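Local structure of autotransporter adhesin/invasin TibA (Escherichia coli, 4Q1Q) at residues 223-229 and 242-248; 255-261 and 275-281. The protein mediates adhesion to and invasion of human intestinal epithelial cells, drives bacterial aggregation through intercellular self-association and enhances biofilm formation. One frame throughout, in Å; residues are numbered along the deposited sequence.

Interaction 1 (223-229 and 242-248); sequences ATNTTVY and VTETTIT. With 289 (D-glycero-alpha-D-manno-heptopyranose), chain S.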
ATOM      1  N   ALA A 223     -10.336   6.622  15.245  1.00 39.04           N
ATOM      2  CA  ALA A 223      -9.586   7.703  14.600  1.00 47.64           C
ATOM      3  C   ALA A 223      -9.167   8.736  15.637  1.00 46.55           C
ATOM      4  O   ALA A 223      -9.929   9.045  16.559  1.00 45.06           O
ATOM      5  CB  ALA A 223     -10.406   8.371  13.516  1.00 57.47           C
ATOM      6  N   THR A 224      -7.931   9.213  15.512  1.00 51.42           N
ATOM      7  CA  THR A 224      -7.373  10.216  16.421  1.00 46.84           C
ATOM      8  C   THR A 224      -6.723  11.317  15.607  1.00 47.16           C
ATOM      9  O   THR A 224      -5.868  11.047  14.764  1.00 48.80           O
ATOM     10  CB  THR A 224      -6.371   9.589  17.407  1.00 49.92           C
ATOM     11  OG1 THR A 224      -7.075   8.664  18.255  1.00 46.68           O
ATOM     12  CG2 THR A 224      -5.713  10.647  18.288  1.00 55.10           C
ATOM     13  N   ASN A 225      -7.144  12.552  15.863  1.00 46.69           N
ATOM     14  CA  ASN A 225      -6.466  13.744  15.374  1.00 52.23           C
ATOM     15  C   ASN A 225      -6.765  13.793  13.893  1.00 52.69           C
ATOM     16  O   ASN A 225      -5.928  13.507  13.032  1.00 53.08           O
ATOM     17  CB  ASN A 225      -4.969  13.792  15.705  1.00 58.52           C
ATOM     18  CG  ASN A 225      -4.258  14.951  15.032  1.00 59.95           C
ATOM     19  OD1 ASN A 225      -4.847  15.984  14.730  1.00 54.76           O
ATOM     20  ND2 ASN A 225      -2.977  14.764  14.758  1.00 64.89           N
ATOM     21  N   THR A 226      -8.018  14.143  13.626  1.00 55.88           N
ATOM     22  CA  THR A 226      -8.488  14.167  12.251  1.00 56.85           C
ATOM     23  C   THR A 226      -8.857  15.599  11.912  1.00 52.30           C
ATOM     24  O   THR A 226      -9.402  16.300  12.761  1.00 54.94           O
ATOM     25  CB  THR A 226      -9.714  13.262  12.067  1.00 51.33           C
ATOM     26  OG1 THR A 226      -9.376  11.936  12.486  1.00 53.13           O
ATOM     27  CG2 THR A 226     -10.170  13.262  10.605  1.00 48.91           C
ATOM     28  N   THR A 227      -8.576  16.038  10.689  1.00 52.11           N
ATOM     29  CA  THR A 227      -8.988  17.390  10.335  1.00 56.16           C
ATOM     30  C   THR A 227      -9.929  17.244   9.163  1.00 45.09           C
ATOM     31  O   THR A 227      -9.578  16.614   8.174  1.00 52.67           O
ATOM     32  CB  THR A 227      -7.842  18.380  10.019  1.00 54.24           C
ATOM     33  OG1 THR A 227      -7.155  18.691  11.227  1.00 54.09           O
ATOM     34  CG2 THR A 227      -8.364  19.727   9.536  1.00 52.66           C
ATOM     35  N   VAL A 228     -11.127  17.801   9.331  1.00 50.47           N
ATOM     36  CA  VAL A 228     -12.146  17.730   8.292  1.00 56.49           C
ATOM     37  C   VAL A 228     -12.273  19.113   7.638  1.00 56.04           C
ATOM     38  O   VAL A 228     -12.792  20.077   8.223  1.00 50.26           O
ATOM     39  CB  VAL A 228     -13.508  17.222   8.811  1.00 62.33           C
ATOM     40  CG1 VAL A 228     -14.380  16.794   7.638  1.00 61.82           C
ATOM     41  CG2 VAL A 228     -13.340  16.064   9.786  1.00 65.02           C
ATOM     42  N   TYR A 229     -11.745  19.190   6.422  1.00 52.36           N
ATOM     43  CA  TYR A 229     -11.717  20.444   5.685  1.00 59.22           C
ATOM     44  C   TYR A 229     -13.050  20.525   4.964  1.00 68.34           C
ATOM     45  O   TYR A 229     -13.764  19.531   4.805  1.00 66.34           O
ATOM     46  CB  TYR A 229     -10.549  20.530   4.698  1.00 65.58           C
ATOM     47  CG  TYR A 229      -9.177  20.583   5.341  1.00 69.27           C
ATOM     48  CD1 TYR A 229      -8.729  21.722   6.010  1.00 74.86           C
ATOM     49  CD2 TYR A 229      -8.332  19.476   5.300  1.00 70.70           C
ATOM     50  CE1 TYR A 229      -7.491  21.749   6.633  1.00 71.06           C
ATOM     51  CE2 TYR A 229      -7.092  19.496   5.902  1.00 67.49           C
ATOM     52  CZ  TYR A 229      -6.676  20.634   6.564  1.00 77.44           C
ATOM     53  OH  TYR A 229      -5.429  20.622   7.147  1.00 70.23           O
ATOM     54  N   VAL A 242     -14.039   8.171  17.625  1.00 40.98           N
ATOM     55  CA  VAL A 242     -13.059   9.141  17.153  1.00 46.55           C
ATOM     56  C   VAL A 242     -12.747  10.139  18.257  1.00 49.99           C
ATOM     57  O   VAL A 242     -13.569  10.394  19.140  1.00 43.57           O
ATOM     58  CB  VAL A 242     -13.492   9.847  15.853  1.00 43.95           C
ATOM     59  CG1 VAL A 242     -13.858   8.803  14.811  1.00 47.51           C
ATOM     60  CG2 VAL A 242     -14.683  10.766  16.041  1.00 47.65           C
ATOM     61  N   THR A 243     -11.525  10.660  18.205  1.00 45.57           N
ATOM     62  CA  THR A 243     -11.099  11.661  19.173  1.00 51.80           C
ATOM     63  C   THR A 243     -10.217  12.725  18.515  1.00 53.45           C
ATOM     64  O   THR A 243      -9.533  12.497  17.514  1.00 51.72           O
ATOM     65  CB  THR A 243     -10.446  11.023  20.410  1.00 56.17           C
ATOM     66  OG1 THR A 243     -10.339  12.040  21.415  1.00 60.34           O
ATOM     67  CG2 THR A 243      -9.089  10.461  20.072  1.00 60.62           C
ATOM     68  N   GLU A 244     -10.339  13.941  19.030  1.00 49.39           N
ATOM     69  CA  GLU A 244      -9.531  15.054  18.548  1.00 53.35           C
ATOM     70  C   GLU A 244      -9.813  15.187  17.062  1.00 52.47           C
ATOM     71  O   GLU A 244      -8.927  15.037  16.228  1.00 58.71           O
ATOM     72  CB  GLU A 244      -8.030  14.850  18.789  1.00 46.72           C
ATOM     73  CG  GLU A 244      -7.619  14.695  20.244  1.00 55.60           C
ATOM     74  CD  GLU A 244      -6.136  14.359  20.389  1.00 57.25           C
ATOM     75  OE1 GLU A 244      -5.784  13.591  21.313  1.00 51.30           O
ATOM     76  OE2 GLU A 244      -5.330  14.836  19.555  1.00 59.52           O
ATOM     77  N   THR A 245     -11.075  15.443  16.743  1.00 55.99           N
ATOM     78  CA  THR A 245     -11.462  15.798  15.394  1.00 53.89           C
ATOM     79  C   THR A 245     -11.677  17.307  15.403  1.00 56.01           C
ATOM     80  O   THR A 245     -12.381  17.865  16.247  1.00 57.05           O
ATOM     81  CB  THR A 245     -12.760  15.087  14.982  1.00 51.59           C
ATOM     82  OG1 THR A 245     -12.547  13.676  15.025  1.00 56.97           O
ATOM     83  CG2 THR A 245     -13.163  15.453  13.578  1.00 56.21           C
ATOM     84  N   THR A 246     -11.146  17.960  14.381  1.00 52.78           N
ATOM     85  CA  THR A 246     -11.496  19.351  14.156  1.00 60.56           C
ATOM     86  C   THR A 246     -12.318  19.417  12.866  1.00 56.86           C
ATOM     87  O   THR A 246     -11.977  18.820  11.842  1.00 48.55           O
ATOM     88  CB  THR A 246     -10.239  20.255  14.156  1.00 59.50           C
ATOM     89  OG1 THR A 246     -10.638  21.616  14.358  1.00 68.73           O
ATOM     90  CG2 THR A 246      -9.504  20.163  12.843  1.00 63.50           C
ATOM     91  N   ILE A 247     -13.445  20.115  12.958  1.00 53.40           N
ATOM     92  CA  ILE A 247     -14.335  20.268  11.814  1.00 59.76           C
ATOM     93  C   ILE A 247     -14.305  21.741  11.430  1.00 55.99           C
ATOM     94  O   ILE A 247     -14.811  22.602  12.156  1.00 56.67           O
ATOM     95  CB  ILE A 247     -15.802  19.855  12.082  1.00 56.66           C
ATOM     96  CG1 ILE A 247     -15.855  18.498  12.786  1.00 57.49           C
ATOM     97  CG2 ILE A 247     -16.604  19.804  10.786  1.00 52.71           C
ATOM     98  CD1 ILE A 247     -16.008  18.585  14.285  1.00 56.13           C
ATOM     99  N   THR A 248     -13.733  21.963  10.254  1.00 54.92           N
ATOM    100  CA  THR A 248     -13.564  23.284   9.699  1.00 55.45           C
ATOM    101  C   THR A 248     -14.859  23.654   9.004  1.00 67.66           C
ATOM    102  O   THR A 248     -15.639  22.813   8.551  1.00 65.52           O
ATOM    103  CB  THR A 248     -12.407  23.347   8.684  1.00 56.94           C
ATOM    104  OG1 THR A 248     -12.773  22.658   7.478  1.00 61.12           O
ATOM    105  CG2 THR A 248     -11.120  22.766   9.286  1.00 51.48           C
TER
HETATM  106  O7  289 S 417      -4.556   0.465  18.894  1.00 82.52           O
HETATM  107  C7  289 S 417      -5.954   0.767  18.971  1.00 81.43           C
HETATM  108  C6  289 S 417      -6.231   2.247  19.258  1.00 81.95           C
HETATM  109  O6  289 S 417      -6.037   2.519  20.651  1.00 75.67           O
HETATM  110  C5  289 S 417      -5.431   3.192  18.352  1.00 69.06           C
HETATM  111  O5  289 S 417      -6.418   3.569  17.387  1.00 61.57           O
HETATM  112  C1  289 S 417      -5.960   4.489  16.396  1.00 60.86           C
HETATM  113  C2  289 S 417      -5.837   5.787  17.177  1.00 59.66           C
HETATM  114  O2  289 S 417      -6.961   6.008  18.041  1.00 49.73           O
HETATM  115  C3  289 S 417      -4.548   5.553  17.954  1.00 58.12           C
HETATM  116  O3  289 S 417      -4.124   6.794  18.518  1.00 64.46           O
HETATM  117  C4  289 S 417      -4.822   4.452  18.979  1.00 65.12           C
HETATM  118  O4  289 S 417      -3.566   4.187  19.602  1.00 61.58           O

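Interaction 2 (255-261 and 275-281); sequences VEAGGSA and NTSAAVS. With 289 (D-glycero-alpha-D-manno-heptopyranose), chain B; 289 (D-glycero-alpha-D-manno-heptopyranose), chain C.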
ATOM      1  N   VAL A 255     -22.233  11.265  13.221  1.00 39.23           N
ATOM      2  CA  VAL A 255     -22.150  10.158  14.160  1.00 36.87           C
ATOM      3  C   VAL A 255     -23.483   9.415  14.174  1.00 41.05           C
ATOM      4  O   VAL A 255     -24.525   9.987  14.467  1.00 38.43           O
ATOM      5  CB  VAL A 255     -21.783  10.672  15.563  1.00 42.65           C
ATOM      6  CG1 VAL A 255     -21.585   9.537  16.559  1.00 42.90           C
ATOM      7  CG2 VAL A 255     -20.521  11.520  15.474  1.00 43.88           C
ATOM      8  N   GLU A 256     -23.466   8.140  13.818  1.00 42.79           N
ATOM      9  CA  GLU A 256     -24.692   7.351  13.855  1.00 46.70           C
ATOM     10  C   GLU A 256     -24.941   6.891  15.278  1.00 47.86           C
ATOM     11  O   GLU A 256     -24.043   6.920  16.122  1.00 47.05           O
ATOM     12  CB  GLU A 256     -24.596   6.099  12.991  1.00 46.78           C
ATOM     13  CG  GLU A 256     -24.122   6.352  11.578  1.00 53.90           C
ATOM     14  CD  GLU A 256     -25.244   6.845  10.683  1.00 67.58           C
ATOM     15  OE1 GLU A 256     -24.997   7.018   9.469  1.00 63.79           O
ATOM     16  OE2 GLU A 256     -26.364   7.047  11.204  1.00 76.35           O
ATOM     17  N   ALA A 257     -26.174   6.477  15.545  1.00 49.44           N
ATOM     18  CA  ALA A 257     -26.550   6.080  16.892  1.00 49.35           C
ATOM     19  C   ALA A 257     -25.606   4.980  17.339  1.00 45.16           C
ATOM     20  O   ALA A 257     -25.320   4.067  16.570  1.00 44.72           O
ATOM     21  CB  ALA A 257     -28.004   5.637  16.946  1.00 52.33           C
ATOM     22  N   GLY A 258     -25.089   5.101  18.559  1.00 48.78           N
ATOM     23  CA  GLY A 258     -24.095   4.156  19.059  1.00 45.21           C
ATOM     24  C   GLY A 258     -22.649   4.371  18.636  1.00 56.21           C
ATOM     25  O   GLY A 258     -21.795   3.579  19.050  1.00 50.82           O
ATOM     26  N   GLY A 259     -22.352   5.367  17.800  1.00 43.71           N
ATOM     27  CA  GLY A 259     -20.966   5.707  17.490  1.00 43.63           C
ATOM     28  C   GLY A 259     -20.501   6.682  18.555  1.00 48.03           C
ATOM     29  O   GLY A 259     -21.361   7.195  19.257  1.00 47.07           O
ATOM     30  N   SER A 260     -19.209   6.976  18.711  1.00 47.51           N
ATOM     31  CA  SER A 260     -18.800   8.049  19.623  1.00 50.39           C
ATOM     32  C   SER A 260     -17.671   8.942  19.134  1.00 44.65           C
ATOM     33  O   SER A 260     -16.743   8.532  18.448  1.00 46.06           O
ATOM     34  CB  SER A 260     -18.401   7.530  21.007  1.00 58.57           C
ATOM     35  OG  SER A 260     -18.226   6.121  21.050  1.00 72.44           O
ATOM     36  N   ALA A 261     -17.731  10.187  19.585  1.00 46.67           N
ATOM     37  CA  ALA A 261     -16.710  11.173  19.273  1.00 48.01           C
ATOM     38  C   ALA A 261     -16.380  11.913  20.559  1.00 55.84           C
ATOM     39  O   ALA A 261     -17.252  12.143  21.398  1.00 55.90           O
ATOM     40  CB  ALA A 261     -17.191  12.148  18.211  1.00 46.19           C
ATOM     41  N   ASN A 275     -27.134  11.288  16.437  1.00 40.48           N
ATOM     42  CA  ASN A 275     -28.380  10.526  16.467  1.00 44.32           C
ATOM     43  C   ASN A 275     -28.754   9.901  17.810  1.00 45.08           C
ATOM     44  O   ASN A 275     -29.641   9.050  17.892  1.00 46.95           O
ATOM     45  CB  ASN A 275     -28.345   9.466  15.367  1.00 48.75           C
ATOM     46  CG  ASN A 275     -28.155  10.105  14.009  1.00 51.58           C
ATOM     47  OD1 ASN A 275     -27.040  10.324  13.541  1.00 57.60           O
ATOM     48  ND2 ASN A 275     -29.254  10.545  13.441  1.00 51.06           N
ATOM     49  N   THR A 276     -28.125  10.427  18.849  1.00 44.46           N
ATOM     50  CA  THR A 276     -28.197  10.004  20.236  1.00 52.60           C
ATOM     51  C   THR A 276     -27.671  11.214  21.021  1.00 47.02           C
ATOM     52  O   THR A 276     -26.845  11.958  20.504  1.00 47.06           O
ATOM     53  CB  THR A 276     -27.247   8.807  20.441  1.00 63.74           C
ATOM     54  OG1 THR A 276     -27.895   7.594  20.043  1.00 59.96           O
ATOM     55  CG2 THR A 276     -26.756   8.723  21.879  1.00 66.86           C
ATOM     56  N   SER A 277     -28.046  11.426  22.275  1.00 48.18           N
ATOM     57  CA  SER A 277     -27.579  12.621  22.974  1.00 54.02           C
ATOM     58  C   SER A 277     -26.158  12.602  23.533  1.00 57.78           C
ATOM     59  O   SER A 277     -25.553  13.652  23.746  1.00 65.07           O
ATOM     60  CB  SER A 277     -28.493  12.918  24.161  1.00 50.07           C
ATOM     61  OG  SER A 277     -28.393  11.852  25.087  1.00 60.53           O
ATOM     62  N   ALA A 278     -25.633  11.447  23.905  1.00 65.11           N
ATOM     63  CA  ALA A 278     -24.305  11.474  24.527  1.00 68.14           C
ATOM     64  C   ALA A 278     -23.252  11.030  23.504  1.00 65.65           C
ATOM     65  O   ALA A 278     -22.302  10.315  23.818  1.00 67.40           O
ATOM     66  CB  ALA A 278     -24.300  10.632  25.799  1.00 63.44           C
ATOM     67  N   ALA A 279     -23.421  11.462  22.257  1.00 61.25           N
ATOM     68  CA  ALA A 279     -22.625  10.918  21.160  1.00 69.67           C
ATOM     69  C   ALA A 279     -21.296  11.649  20.996  1.00 65.09           C
ATOM     70  O   ALA A 279     -20.295  11.041  20.622  1.00 54.93           O
ATOM     71  CB  ALA A 279     -23.410  10.972  19.856  1.00 66.03           C
ATOM     72  N   VAL A 280     -21.290  12.951  21.266  1.00 64.11           N
ATOM     73  CA  VAL A 280     -20.151  13.803  20.935  1.00 66.95           C
ATOM     74  C   VAL A 280     -19.727  14.687  22.107  1.00 73.97           C
ATOM     75  O   VAL A 280     -20.594  15.269  22.757  1.00 70.00           O
ATOM     76  CB  VAL A 280     -20.508  14.705  19.739  1.00 62.29           C
ATOM     77  CG1 VAL A 280     -19.430  15.747  19.491  1.00 72.53           C
ATOM     78  CG2 VAL A 280     -20.720  13.884  18.477  1.00 66.03           C
ATOM     79  N   SER A 281     -18.421  14.807  22.344  1.00 74.69           N
ATOM     80  CA  SER A 281     -17.869  15.621  23.431  1.00 80.42           C
ATOM     81  C   SER A 281     -16.972  16.749  22.918  1.00 81.08           C
ATOM     82  O   SER A 281     -15.914  16.492  22.342  1.00 73.90           O
ATOM     83  CB  SER A 281     -17.056  14.781  24.424  1.00 75.70           C
ATOM     84  OG  SER A 281     -17.782  13.662  24.913  1.00 83.80           O
TER
HETATM   85  O7  289 B 428     -31.270  14.505  25.420  1.00 62.93           O
HETATM   86  C7  289 B 428     -32.169  13.496  25.912  1.00 60.36           C
HETATM   87  C6  289 B 428     -31.555  12.719  27.063  1.00 69.58           C
HETATM   88  O6  289 B 428     -32.612  12.010  27.712  1.00 85.52           O
HETATM   89  C5  289 B 428     -30.469  11.792  26.523  1.00 64.09           C
HETATM   90  O5  289 B 428     -29.309  12.620  26.540  1.00 61.44           O
HETATM   91  C1  289 B 428     -28.042  11.988  26.339  1.00 69.76           C
HETATM   92  C2  289 B 428     -27.882  11.015  27.503  1.00 70.36           C
HETATM   93  O2  289 B 428     -28.078  11.648  28.773  1.00 59.05           O
HETATM   94  C3  289 B 428     -28.908   9.930  27.200  1.00 68.81           C
HETATM   95  O3  289 B 428     -28.658   8.819  28.062  1.00 71.28           O
HETATM   96  C4  289 B 428     -30.315  10.500  27.315  1.00 66.99           C
HETATM   97  O4  289 B 428     -31.279   9.608  26.750  1.00 73.19           O
HETATM   98  O7  289 C 435     -17.433   0.434  24.159  1.00121.83           O
HETATM   99  C7  289 C 435     -16.632   1.172  23.227  1.00124.98           C
HETATM  100  C6  289 C 435     -17.425   1.975  22.190  1.00118.94           C
HETATM  101  O6  289 C 435     -18.686   1.383  21.850  1.00 98.58           O
HETATM  102  C5  289 C 435     -17.700   3.425  22.605  1.00116.25           C
HETATM  103  O5  289 C 435     -18.684   3.940  21.703  1.00110.52           O
HETATM  104  C1  289 C 435     -18.891   5.345  21.870  1.00108.29           C
HETATM  105  C2  289 C 435     -19.594   5.521  23.214  1.00114.43           C
HETATM  106  O2  289 C 435     -20.801   4.761  23.350  1.00107.62           O
HETATM  107  C3  289 C 435     -18.629   5.069  24.305  1.00114.87           C
HETATM  108  O3  289 C 435     -19.277   5.184  25.576  1.00110.16           O
HETATM  109  C4  289 C 435     -18.160   3.640  24.049  1.00115.96           C
HETATM  110  O4  289 C 435     -17.071   3.393  24.945  1.00115.38           O
HETATM  111  O   HOH W   1     -25.165   9.649  17.313  1.00 45.91           O

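Interaction 1 (223-229 and 242-248)
When one turn of a repeat protein stacks on the next, equivalent residues fall side by side, and segments 223-229 and 242-248 illustrate the rule. They run parallel in exact register, A223 beside V242 through Y229 beside T248, with the strand axes of 226-228 and 245-247 4.8 Å apart and inclined by 11°. The hydrogen-bond ladder includes T246 N to T226 O (2.9 Å) and V228 N to T246 O (2.8 Å). Both segments turn a corner at the same level: N225 and E244 have positive phi and psi, yet T226 N still reaches E244 O at 2.9 Å.

The threonine pairs behave differently on the two faces. T226 and T245 are both m and buried beside A223, V242, V228 and I247; T245 OG1 is hydrogen-bonded to Q234. On the other face, T224 and T227 are m whereas T243 and T246 are t. This difference sets a hydroxyl against a methyl in each pair: T224 OG1 lies 3.3 Å from T243 CG2, and T227 OG1 3.2 Å from T246 CG2. The T224 hydroxyl also hydrogen-bonds O2 of a heptose, 2.7 Å away, a sugar also hydrogen-bonded to S222. At the far end T248 adopts p, bringing its OG1 within 2.7 Å of V228 O, which also accepts T248 N at 2.9 Å. V228, in t, packs CG2 at 3.8 Å from T245 CG2. Y229 turns away, and its ring meets that of Y210 of the preceding turn, the planes nearly parallel. Such ladders of like residues are characteristic of the right-handed parallel beta-helix of autotransporter passenger domains.

Interaction 2 (255-261 and 275-281)
V255 overlaps both A279 and V280, its CG1 lying 4.0 Å from A279 CB and its CG2 3.8 Å from V280 CG2. A261, at the start of strand 260-266, also touches V280, its CB 3.9 Å from V280 CG2, so the returning chain lays a small apolar patch over the end of the coil. A261 makes two backbone hydrogen bonds to the returning segment: A261 N to A279 O at 2.9 Å, and S281 N to A261 O at 3.1 Å. Further back, a water bridges the gap, donating to V255 O (2.9 Å) and accepting from N275 N (2.7 Å).

Between V255 and A261 the chain reverses through a type II turn from E256 to G259, closed by G259 N to E256 O at 2.8 Å. G258 occupies the turn position whose backbone angles call for glycine. S260 and S277 both carry covalently linked heptose, each OG 1.3 Å from the sugar C1, and the two sugars project from separate parts of the surface. The type II turn links strands of two different parallel sheets, as coils of a parallel beta-helix do, and it leads into the heptosylated S260; here regular pairing gives way near the end of the modelled chain.

In the fold
The two contacts follow one another along the chain, interaction 1 closing before interaction 2 opens, and their centres lie 15 Å apart on the same side of the molecular centre. They share a parallel sheet through neighbouring strands 241-247 and 260-266, and they touch directly: V242 N lies 2.8 Å from S260 O, a probable hydrogen bond, while V242 CG2 packs 3.6 Å from A261 CB. Interaction 1 is thus a regular stacking step, and interaction 2 is the step at which the chain, beyond strand 271-273, loses that regularity. Together they trace how successive coils extend this fragment into an elongated, heptose-bearing rod, part of the passenger domain that is carried to the bacterial surface.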